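Long-range contacts in prolyl-ACP dehydrogenase (Oscillatoria sp., PDB 4IRN), which oxidises the prolyl group carried on an acyl carrier protein, using FAD as cofactor, in the biosynthesis of the cyanotoxin anatoxin-a: residues A[108-118]-A[285-296]; A[46-54]-A[79-88]. All blocks are in the same frame, centred on the assembly; numbering follows the deposited sequence.

How the contacts relate
Contact 1 is mostly buried. It joins helix 101-114 of the N-terminal helical region to helix 285-304 of the C-terminal one. Contact 2 is only partly buried and stays within the N-terminal region, between helix 42-58 and the end of helix 74-83 with its following turn. No helix is common to both contacts, but they touch. Arg-48, on helix 42-58, hydrogen-bonds Gln-109 of contact 1, and Ile-52 and Val-51 pack on helix 101-114. The chemistry differs with place. Contact 1 pairs glycine-lined backbones and polar side chains at close range. Contact 2 fills a wide gap with aromatic rings.

Contact 1 of 2, residues A[108-118]-A[285-296]; sequences LQGLGYGCKDN and AAAVGTMERLLE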
loop_
_atom_site.group_PDB
_atom_site.type_symbol
_atom_site.label_atom_id
_atom_site.label_comp_id
_atom_site.label_asym_id
_atom_site.label_seq_id
_atom_site.Cartn_x
_atom_site.Cartn_y
_atom_site.Cartn_z
ATOM N N LEU A 108 29.151 10.280 2.131
ATOM C CA LEU A 108 27.943 11.106 1.931
ATOM C C LEU A 108 26.815 10.631 2.852
ATOM O O LEU A 108 26.070 11.458 3.386
ATOM C CB LEU A 108 27.445 11.101 0.470
ATOM C CG LEU A 108 28.282 11.805 -0.598
ATOM C CD1 LEU A 108 27.798 11.445 -1.982
ATOM C CD2 LEU A 108 28.288 13.309 -0.422
ATOM N N GLN A 109 26.716 9.240 3.055
ATOM C CA GLN A 109 25.752 8.654 3.972
ATOM C C GLN A 109 26.048 9.203 5.376
ATOM O O GLN A 109 25.131 9.678 6.051
ATOM C CB GLN A 109 25.831 7.116 3.942
ATOM C CG GLN A 109 24.554 6.418 4.395
ATOM C CD GLN A 109 24.519 6.107 5.869
ATOM O OE1 GLN A 109 25.509 6.244 6.588
ATOM N NE2 GLN A 109 23.384 5.620 6.343
ATOM N N GLY A 110 27.342 9.274 5.754
ATOM C CA GLY A 110 27.838 9.800 7.025
ATOM C C GLY A 110 27.530 11.270 7.208
ATOM O O GLY A 110 27.148 11.692 8.302
ATOM N N LEU A 111 27.666 12.050 6.116
ATOM C CA LEU A 111 27.382 13.483 6.107
ATOM C C LEU A 111 25.902 13.734 6.398
ATOM O O LEU A 111 25.592 14.611 7.193
ATOM C CB LEU A 111 27.818 14.133 4.765
ATOM C CG LEU A 111 27.667 15.667 4.632
ATOM C CD1 LEU A 111 28.507 16.432 5.671
ATOM C CD2 LEU A 111 28.021 16.129 3.240
ATOM N N GLY A 112 25.019 12.943 5.780
ATOM C CA GLY A 112 23.574 13.035 5.964
ATOM C C GLY A 112 23.135 12.731 7.382
ATOM O O GLY A 112 22.214 13.367 7.887
ATOM N N TYR A 113 23.815 11.773 8.039
ATOM C CA TYR A 113 23.552 11.379 9.418
ATOM C C TYR A 113 23.994 12.495 10.391
ATOM O O TYR A 113 23.249 12.829 11.318
ATOM C CB TYR A 113 24.252 10.035 9.741
ATOM C CG TYR A 113 24.106 9.585 11.187
ATOM C CD1 TYR A 113 24.958 10.070 12.183
ATOM C CD2 TYR A 113 23.088 8.710 11.570
ATOM C CE1 TYR A 113 24.783 9.715 13.524
ATOM C CE2 TYR A 113 22.945 8.299 12.900
ATOM C CZ TYR A 113 23.804 8.796 13.872
ATOM O OH TYR A 113 23.592 8.467 15.193
ATOM N N GLY A 114 25.191 13.048 10.170
ATOM C CA GLY A 114 25.780 14.091 11.004
ATOM C C GLY A 114 25.274 15.502 10.783
ATOM O O GLY A 114 25.291 16.312 11.714
ATOM N N CYS A 115 24.862 15.829 9.551
ATOM C CA CYS A 115 24.366 17.159 9.176
ATOM C C CYS A 115 22.849 17.155 9.051
ATOM O O CYS A 115 22.294 16.361 8.281
ATOM C CB CYS A 115 25.036 17.646 7.894
ATOM S SG CYS A 115 24.607 19.341 7.426
ATOM N N LYS A 116 22.180 18.036 9.812
ATOM C CA LYS A 116 20.717 18.131 9.831
ATOM C C LYS A 116 20.163 19.052 8.734
ATOM O O LYS A 116 18.976 18.984 8.415
ATOM C CB LYS A 116 20.217 18.555 11.226
ATOM C CG LYS A 116 20.328 17.477 12.304
ATOM C CD LYS A 116 19.774 17.979 13.625
ATOM C CE LYS A 116 19.646 16.887 14.652
ATOM N NZ LYS A 116 19.204 17.412 15.962
ATOM N N ASP A 117 21.017 19.922 8.172
ATOM C CA ASP A 117 20.653 20.885 7.135
ATOM C C ASP A 117 20.555 20.175 5.785
ATOM O O ASP A 117 21.542 20.086 5.040
ATOM C CB ASP A 117 21.658 22.060 7.105
ATOM C CG ASP A 117 21.192 23.302 6.364
ATOM O OD1 ASP A 117 20.486 23.159 5.348
ATOM O OD2 ASP A 117 21.604 24.420 6.758
ATOM N N ASN A 118 19.352 19.670 5.479
ATOM C CA ASN A 118 19.069 18.945 4.246
ATOM C C ASN A 118 19.171 19.828 2.998
ATOM O O ASN A 118 19.558 19.336 1.937
ATOM C CB ASN A 118 17.716 18.219 4.331
ATOM C CG ASN A 118 17.642 17.224 5.461
ATOM O OD1 ASN A 118 18.422 16.276 5.534
ATOM N ND2 ASN A 118 16.722 17.432 6.386
ATOM N N ALA A 285 22.233 10.039 -1.531
ATOM C CA ALA A 285 23.184 9.248 -0.749
ATOM C C ALA A 285 23.130 9.685 0.717
ATOM O O ALA A 285 23.105 8.836 1.612
ATOM C CB ALA A 285 24.589 9.422 -1.300
ATOM N N ALA A 286 23.060 11.011 0.951
ATOM C CA ALA A 286 22.986 11.603 2.285
ATOM C C ALA A 286 21.627 11.389 2.943
ATOM O O ALA A 286 21.564 11.305 4.168
ATOM C CB ALA A 286 23.312 13.069 2.215
ATOM N N ALA A 287 20.546 11.278 2.131
ATOM C CA ALA A 287 19.171 11.022 2.578
ATOM C C ALA A 287 19.086 9.679 3.311
ATOM O O ALA A 287 18.325 9.565 4.274
ATOM C CB ALA A 287 18.218 11.035 1.396
ATOM N N VAL A 288 19.919 8.692 2.891
ATOM C CA VAL A 288 20.045 7.362 3.502
ATOM C C VAL A 288 20.580 7.540 4.938
ATOM O O VAL A 288 20.115 6.851 5.854
ATOM C CB VAL A 288 20.917 6.393 2.641
ATOM C CG1 VAL A 288 20.951 4.987 3.237
ATOM C CG2 VAL A 288 20.415 6.336 1.196
ATOM N N GLY A 289 21.505 8.494 5.113
ATOM C CA GLY A 289 22.094 8.850 6.403
ATOM C C GLY A 289 21.082 9.480 7.336
ATOM O O GLY A 289 21.041 9.146 8.525
ATOM N N THR A 290 20.229 10.373 6.780
ATOM C CA THR A 290 19.130 11.055 7.474
ATOM C C THR A 290 18.117 10.007 7.964
ATOM O O THR A 290 17.637 10.101 9.095
ATOM C CB THR A 290 18.481 12.085 6.533
ATOM O OG1 THR A 290 19.488 12.970 6.034
ATOM C CG2 THR A 290 17.355 12.874 7.190
ATOM N N MET A 291 17.828 8.998 7.115
ATOM C CA MET A 291 16.923 7.896 7.410
ATOM C C MET A 291 17.448 7.073 8.587
ATOM O O MET A 291 16.650 6.651 9.431
ATOM C CB MET A 291 16.740 7.004 6.175
ATOM C CG MET A 291 15.907 7.644 5.061
ATOM S SD MET A 291 15.893 6.691 3.519
ATOM C CE MET A 291 14.857 5.349 3.996
ATOM N N GLU A 292 18.789 6.875 8.661
ATOM C CA GLU A 292 19.450 6.160 9.755
ATOM C C GLU A 292 19.310 6.955 11.060
ATOM O O GLU A 292 19.055 6.350 12.100
ATOM C CB GLU A 292 20.931 5.895 9.432
ATOM C CG GLU A 292 21.580 4.830 10.306
ATOM C CD GLU A 292 23.022 4.494 9.972
ATOM O OE1 GLU A 292 23.287 4.063 8.826
ATOM O OE2 GLU A 292 23.885 4.634 10.871
ATOM N N ARG A 293 19.450 8.305 10.994
ATOM C CA ARG A 293 19.313 9.189 12.158
ATOM C C ARG A 293 17.893 9.156 12.730
ATOM O O ARG A 293 17.743 9.006 13.944
ATOM C CB ARG A 293 19.760 10.638 11.859
ATOM C CG ARG A 293 19.702 11.557 13.103
ATOM C CD ARG A 293 20.195 12.967 12.864
ATOM N NE ARG A 293 19.307 13.725 11.989
ATOM C CZ ARG A 293 19.610 14.085 10.748
ATOM N NH1 ARG A 293 20.788 13.773 10.228
ATOM N NH2 ARG A 293 18.738 14.767 10.020
ATOM N N LEU A 294 16.875 9.259 11.868
ATOM C CA LEU A 294 15.463 9.211 12.272
ATOM C C LEU A 294 15.037 7.868 12.826
ATOM O O LEU A 294 14.161 7.828 13.668
ATOM C CB LEU A 294 14.515 9.631 11.138
ATOM C CG LEU A 294 14.768 10.972 10.419
ATOM C CD1 LEU A 294 13.807 11.126 9.265
ATOM C CD2 LEU A 294 14.690 12.163 11.372
ATOM N N LEU A 295 15.643 6.768 12.355
ATOM C CA LEU A 295 15.343 5.428 12.866
ATOM C C LEU A 295 15.813 5.307 14.313
ATOM O O LEU A 295 15.018 4.899 15.167
ATOM C CB LEU A 295 15.955 4.306 11.977
ATOM C CG LEU A 295 15.852 2.836 12.465
ATOM C CD1 LEU A 295 14.402 2.409 12.746
ATOM C CD2 LEU A 295 16.477 1.905 11.461
ATOM N N GLU A 296 17.085 5.686 14.589
ATOM C CA GLU A 296 17.667 5.621 15.931
ATOM C C GLU A 296 16.948 6.578 16.902
ATOM O O GLU A 296 16.756 6.246 18.078
ATOM C CB GLU A 296 19.184 5.893 15.926
ATOM C CG GLU A 296 20.055 5.016 15.034
ATOM C CD GLU A 296 21.541 5.347 15.016
ATOM O OE1 GLU A 296 21.944 6.384 15.589
ATOM O OE2 GLU A 296 22.298 4.601 14.355
HETATM O O HOH W 1 19.899 15.461 7.424
#
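In Arg-293, CG stands anti to the backbone N and the chain then bends about CG-CD (chi3 68°). This turns the guanidinium back to the last turn of helix 101-114. There Arg-293 NH1 donates to Gly-112 O at 2.8 Å, in the carbonyl plane and on a lone pair. Arg-293 NH1 also reaches Tyr-113 O, at 2.9 Å, but from above that carbonyl plane. Both oxygens lie near the guanidinium plane. The positive group probably suits the carbonyl end of the helix. The CG of Lys-116 lies over one guanidinium face. On the far nitrogen, NH2, Arg-293 has a salt bridge to Glu-389 and a hydrogen bond to a water that also lies by Thr-290 OG1.

The Gln-109 chain bends about CB-CG and crosses Glu-292 at roughly a right angle. Gln-109 NE2 donates to Glu-292 OE1 at 2.9 Å, with a fairly straight N-H...O angle of 155°. It meets that oxygen from above the carboxylate plane. The Gln-109 OE1 atom accepts from Arg-48 of helix 42-58, so both ends of the amide are held. The Tyr-113 side chain sits as a knob among Gly-289, Glu-292, Arg-293 and Glu-296. Its hydroxyl OH donates to the syn side of Glu-296 OE1 at 2.7 Å.

Between these polar groups the backbones almost touch. The axes approach to 6.2 Å and cross at -46°. Gly-112 CA lies 3.2 Å from Ala-286 O, and Gly-289 CA lies 3.2 Å from Gln-109 O, as CA-H...O contacts. This is a close glycine- and alanine-lined helix crossing. It joins the N-terminal and C-terminal helical regions of the acyl-CoA dehydrogenase fold, with bound FAD about 11 Å from the Asn-118 side chain.

Contact 2 of 2, residues A[46-54]-A[79-88]; sequences QFRKKVIQF and KCSEFGVHGW
Lys-79 and Cys-80 meet the outer end of the Phe-54 ring, where two nearly antiparallel helices of the N-terminal helical domain of the acyl-CoA dehydrogenase fold face each other. The segment axes are 12.2 Å apart at 157°, and aromatic rings fill the interval. Lys-79 contributes its backbone: Phe-54 CZ lies 3.5 Å from Lys-79 O. Cys-80 comes to the ring edge as a sulfur-aromatic contact, with SG 4.0 Å from Phe-54 CE2.

Phe-83 carries most of the contact. Its CG and that of Phe-54 both stand anti to their backbone N, which sends each ring out across the interval. The rings overlap in a face-to-face stack, centroids 4.2 Å apart and planes 19° from parallel. The CB of Phe-83 lies over the same Phe-54 ring as a CH-pi contact. The Phe-83 side chain is a knob in a hole made by Phe-47, Lys-50, Val-51 and Phe-54. The extended Lys-50 chain passes slantwise by the ring, with Lys-50 CE 3.8 Å from Phe-83 CE2. Val-51 CG2 is 3.8 Å from Phe-83 CE1.

Gly-84, at positive phi, then ends helix 74-83 in a Schellman motif, with Val-85 N bonded to Cys-80 O. The Gly-84 amide makes the last regular helical bond to that oxygen, from the opposite face of its plane. The turn that follows brings Trp-88 back toward helix 42-58. Its six-membered ring packs on both methyls of Val-51, and its side chain also touches Thr-104, Ala-107 and Leu-108 of helix 101-114. Phe-47 turns an edge to the indole face, planes 70° apart in an offset edge-to-face pair. The nearest atoms of that pair are Phe-47 CZ and Trp-88 NE1, 3.5 Å apart.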
loop_
_atom_site.group_PDB
_atom_site.type_symbol
_atom_site.label_atom_id
_atom_site.label_comp_id
_atom_site.label_asym_id
_atom_site.label_seq_id
_atom_site.Cartn_x
_atom_site.Cartn_y
_atom_site.Cartn_z
ATOM N N GLN A 46 36.528 4.621 9.516
ATOM C CA GLN A 46 37.176 5.777 10.144
ATOM C C GLN A 46 36.925 7.087 9.438
ATOM O O GLN A 46 36.716 8.087 10.109
ATOM C CB GLN A 46 38.695 5.576 10.338
ATOM C CG GLN A 46 39.150 4.585 11.421
ATOM C CD GLN A 46 38.610 4.880 12.798
ATOM O OE1 GLN A 46 37.605 4.305 13.239
ATOM N NE2 GLN A 46 39.326 5.703 13.541
ATOM N N PHE A 47 36.947 7.107 8.098
ATOM C CA PHE A 47 36.691 8.336 7.333
ATOM C C PHE A 47 35.257 8.818 7.487
ATOM O O PHE A 47 35.037 10.018 7.673
ATOM C CB PHE A 47 37.098 8.215 5.851
ATOM C CG PHE A 47 36.908 9.487 5.052
ATOM C CD1 PHE A 47 37.607 10.642 5.374
ATOM C CD2 PHE A 47 36.030 9.529 3.977
ATOM C CE1 PHE A 47 37.414 11.824 4.651
ATOM C CE2 PHE A 47 35.853 10.706 3.241
ATOM C CZ PHE A 47 36.549 11.844 3.581
ATOM N N ARG A 48 34.279 7.882 7.436
ATOM C CA ARG A 48 32.855 8.176 7.624
ATOM C C ARG A 48 32.622 8.705 9.044
ATOM O O ARG A 48 31.874 9.669 9.220
ATOM C CB ARG A 48 31.997 6.932 7.339
ATOM C CG ARG A 48 30.498 7.203 7.319
ATOM C CD ARG A 48 29.692 5.926 7.253
ATOM N NE ARG A 48 28.293 6.135 7.629
ATOM C CZ ARG A 48 27.800 5.912 8.844
ATOM N NH1 ARG A 48 28.587 5.475 9.818
ATOM N NH2 ARG A 48 26.516 6.134 9.096
ATOM N N LYS A 49 33.300 8.102 10.035
ATOM C CA LYS A 49 33.247 8.490 11.448
ATOM C C LYS A 49 33.810 9.907 11.607
ATOM O O LYS A 49 33.267 10.691 12.377
ATOM C CB LYS A 49 34.024 7.487 12.324
ATOM C CG LYS A 49 33.639 7.507 13.793
ATOM C CD LYS A 49 34.610 6.673 14.632
ATOM C CE LYS A 49 34.325 6.768 16.114
ATOM N NZ LYS A 49 34.701 8.094 16.687
ATOM N N LYS A 50 34.872 10.243 10.848
ATOM C CA LYS A 50 35.503 11.566 10.834
ATOM C C LYS A 50 34.545 12.602 10.213
ATOM O O LYS A 50 34.489 13.739 10.698
ATOM C CB LYS A 50 36.833 11.510 10.059
ATOM C CG LYS A 50 37.687 12.771 10.140
ATOM C CD LYS A 50 38.799 12.746 9.108
ATOM C CE LYS A 50 39.485 14.079 8.968
ATOM N NZ LYS A 50 40.357 14.115 7.767
ATOM N N VAL A 51 33.784 12.192 9.156
ATOM C CA VAL A 51 32.787 13.026 8.468
ATOM C C VAL A 51 31.633 13.354 9.435
ATOM O O VAL A 51 31.257 14.523 9.536
ATOM C CB VAL A 51 32.297 12.402 7.128
ATOM C CG1 VAL A 51 31.153 13.212 6.518
ATOM C CG2 VAL A 51 33.440 12.281 6.122
ATOM N N ILE A 52 31.105 12.334 10.167
ATOM C CA ILE A 52 30.020 12.494 11.149
ATOM C C ILE A 52 30.440 13.477 12.250
ATOM O O ILE A 52 29.708 14.429 12.509
ATOM C CB ILE A 52 29.518 11.124 11.721
ATOM C CG1 ILE A 52 28.863 10.263 10.618
ATOM C CG2 ILE A 52 28.552 11.301 12.927
ATOM C CD1 ILE A 52 28.765 8.783 10.912
ATOM N N GLN A 53 31.638 13.266 12.857
ATOM C CA GLN A 53 32.207 14.116 13.914
ATOM C C GLN A 53 32.358 15.574 13.462
ATOM O O GLN A 53 31.969 16.480 14.199
ATOM C CB GLN A 53 33.548 13.559 14.424
ATOM C CG GLN A 53 33.477 12.226 15.186
ATOM C CD GLN A 53 32.554 12.185 16.387
ATOM O OE1 GLN A 53 32.557 13.074 17.250
ATOM N NE2 GLN A 53 31.770 11.117 16.485
ATOM N N PHE A 54 32.885 15.795 12.234
ATOM C CA PHE A 54 33.049 17.128 11.620
ATOM C C PHE A 54 31.693 17.828 11.494
ATOM O O PHE A 54 31.550 18.986 11.896
ATOM C CB PHE A 54 33.744 17.003 10.240
ATOM C CG PHE A 54 33.481 18.112 9.240
ATOM C CD1 PHE A 54 34.137 19.334 9.342
ATOM C CD2 PHE A 54 32.619 17.912 8.164
ATOM C CE1 PHE A 54 33.895 20.356 8.413
ATOM C CE2 PHE A 54 32.383 18.931 7.234
ATOM C CZ PHE A 54 33.026 20.144 7.363
ATOM N N LYS A 79 33.201 25.597 4.987
ATOM C CA LYS A 79 33.805 24.600 5.884
ATOM C C LYS A 79 33.841 23.205 5.264
ATOM O O LYS A 79 34.831 22.493 5.433
ATOM C CB LYS A 79 33.113 24.575 7.257
ATOM C CG LYS A 79 33.514 25.725 8.153
ATOM C CD LYS A 79 32.958 25.557 9.547
ATOM C CE LYS A 79 33.299 26.706 10.459
ATOM N NZ LYS A 79 34.699 26.603 10.948
ATOM N N CYS A 80 32.777 22.837 4.528
ATOM C CA CYS A 80 32.661 21.564 3.820
ATOM C C CYS A 80 33.682 21.467 2.684
ATOM O O CYS A 80 34.287 20.410 2.503
ATOM C CB CYS A 80 31.238 21.353 3.314
ATOM S SG CYS A 80 30.083 20.790 4.587
ATOM N N SER A 81 33.895 22.579 1.947
ATOM C CA SER A 81 34.881 22.665 0.858
ATOM C C SER A 81 36.311 22.563 1.399
ATOM O O SER A 81 37.154 21.946 0.746
ATOM C CB SER A 81 34.705 23.949 0.052
ATOM O OG SER A 81 35.571 23.945 -1.074
ATOM N N GLU A 82 36.570 23.158 2.599
ATOM C CA GLU A 82 37.856 23.106 3.306
ATOM C C GLU A 82 38.138 21.651 3.713
ATOM O O GLU A 82 39.286 21.210 3.633
ATOM C CB GLU A 82 37.832 23.992 4.562
ATOM C CG GLU A 82 37.970 25.482 4.308
ATOM C CD GLU A 82 37.464 26.378 5.430
ATOM O OE1 GLU A 82 37.651 26.026 6.620
ATOM O OE2 GLU A 82 36.891 27.446 5.115
ATOM N N PHE A 83 37.081 20.907 4.128
ATOM C CA PHE A 83 37.164 19.500 4.533
ATOM C C PHE A 83 37.456 18.619 3.322
ATOM O O PHE A 83 38.183 17.630 3.446
ATOM C CB PHE A 83 35.893 19.052 5.272
ATOM C CG PHE A 83 36.015 17.718 5.981
ATOM C CD1 PHE A 83 35.607 16.542 5.362
ATOM C CD2 PHE A 83 36.520 17.640 7.278
ATOM C CE1 PHE A 83 35.721 15.309 6.018
ATOM C CE2 PHE A 83 36.632 16.406 7.933
ATOM C CZ PHE A 83 36.231 15.249 7.297
ATOM N N GLY A 84 36.914 19.016 2.165
ATOM C CA GLY A 84 37.123 18.349 0.888
ATOM C C GLY A 84 35.904 17.746 0.229
ATOM O O GLY A 84 36.055 17.105 -0.810
ATOM N N VAL A 85 34.698 17.957 0.798
ATOM C CA VAL A 85 33.422 17.397 0.304
ATOM C C VAL A 85 33.271 17.514 -1.217
ATOM O O VAL A 85 33.146 16.498 -1.907
ATOM C CB VAL A 85 32.160 17.924 1.054
ATOM C CG1 VAL A 85 30.909 17.187 0.595
ATOM C CG2 VAL A 85 32.313 17.802 2.566
ATOM N N HIS A 86 33.334 18.747 -1.733
ATOM C CA HIS A 86 33.190 19.065 -3.157
ATOM C C HIS A 86 34.192 18.331 -4.049
ATOM O O HIS A 86 33.823 17.902 -5.141
ATOM C CB HIS A 86 33.287 20.578 -3.375
ATOM C CG HIS A 86 32.330 21.370 -2.537
ATOM N ND1 HIS A 86 32.430 21.402 -1.156
ATOM C CD2 HIS A 86 31.296 22.151 -2.912
ATOM C CE1 HIS A 86 31.456 22.193 -0.740
ATOM N NE2 HIS A 86 30.741 22.658 -1.757
ATOM N N GLY A 87 35.422 18.165 -3.555
ATOM C CA GLY A 87 36.502 17.496 -4.266
ATOM C C GLY A 87 36.517 15.981 -4.179
ATOM O O GLY A 87 37.344 15.355 -4.851
ATOM N N TRP A 88 35.619 15.371 -3.354
ATOM C CA TRP A 88 35.545 13.913 -3.150
ATOM C C TRP A 88 35.598 13.058 -4.430
ATOM O O TRP A 88 36.465 12.190 -4.494
ATOM C CB TRP A 88 34.382 13.493 -2.221
ATOM C CG TRP A 88 34.568 13.779 -0.758
ATOM C CD1 TRP A 88 35.726 14.119 -0.126
ATOM C CD2 TRP A 88 33.571 13.669 0.264
ATOM N NE1 TRP A 88 35.505 14.268 1.220
ATOM C CE2 TRP A 88 34.189 13.992 1.490
ATOM C CE3 TRP A 88 32.202 13.341 0.263
ATOM C CZ2 TRP A 88 33.488 13.999 2.706
ATOM C CZ3 TRP A 88 31.510 13.348 1.467
ATOM C CH2 TRP A 88 32.150 13.678 2.668
#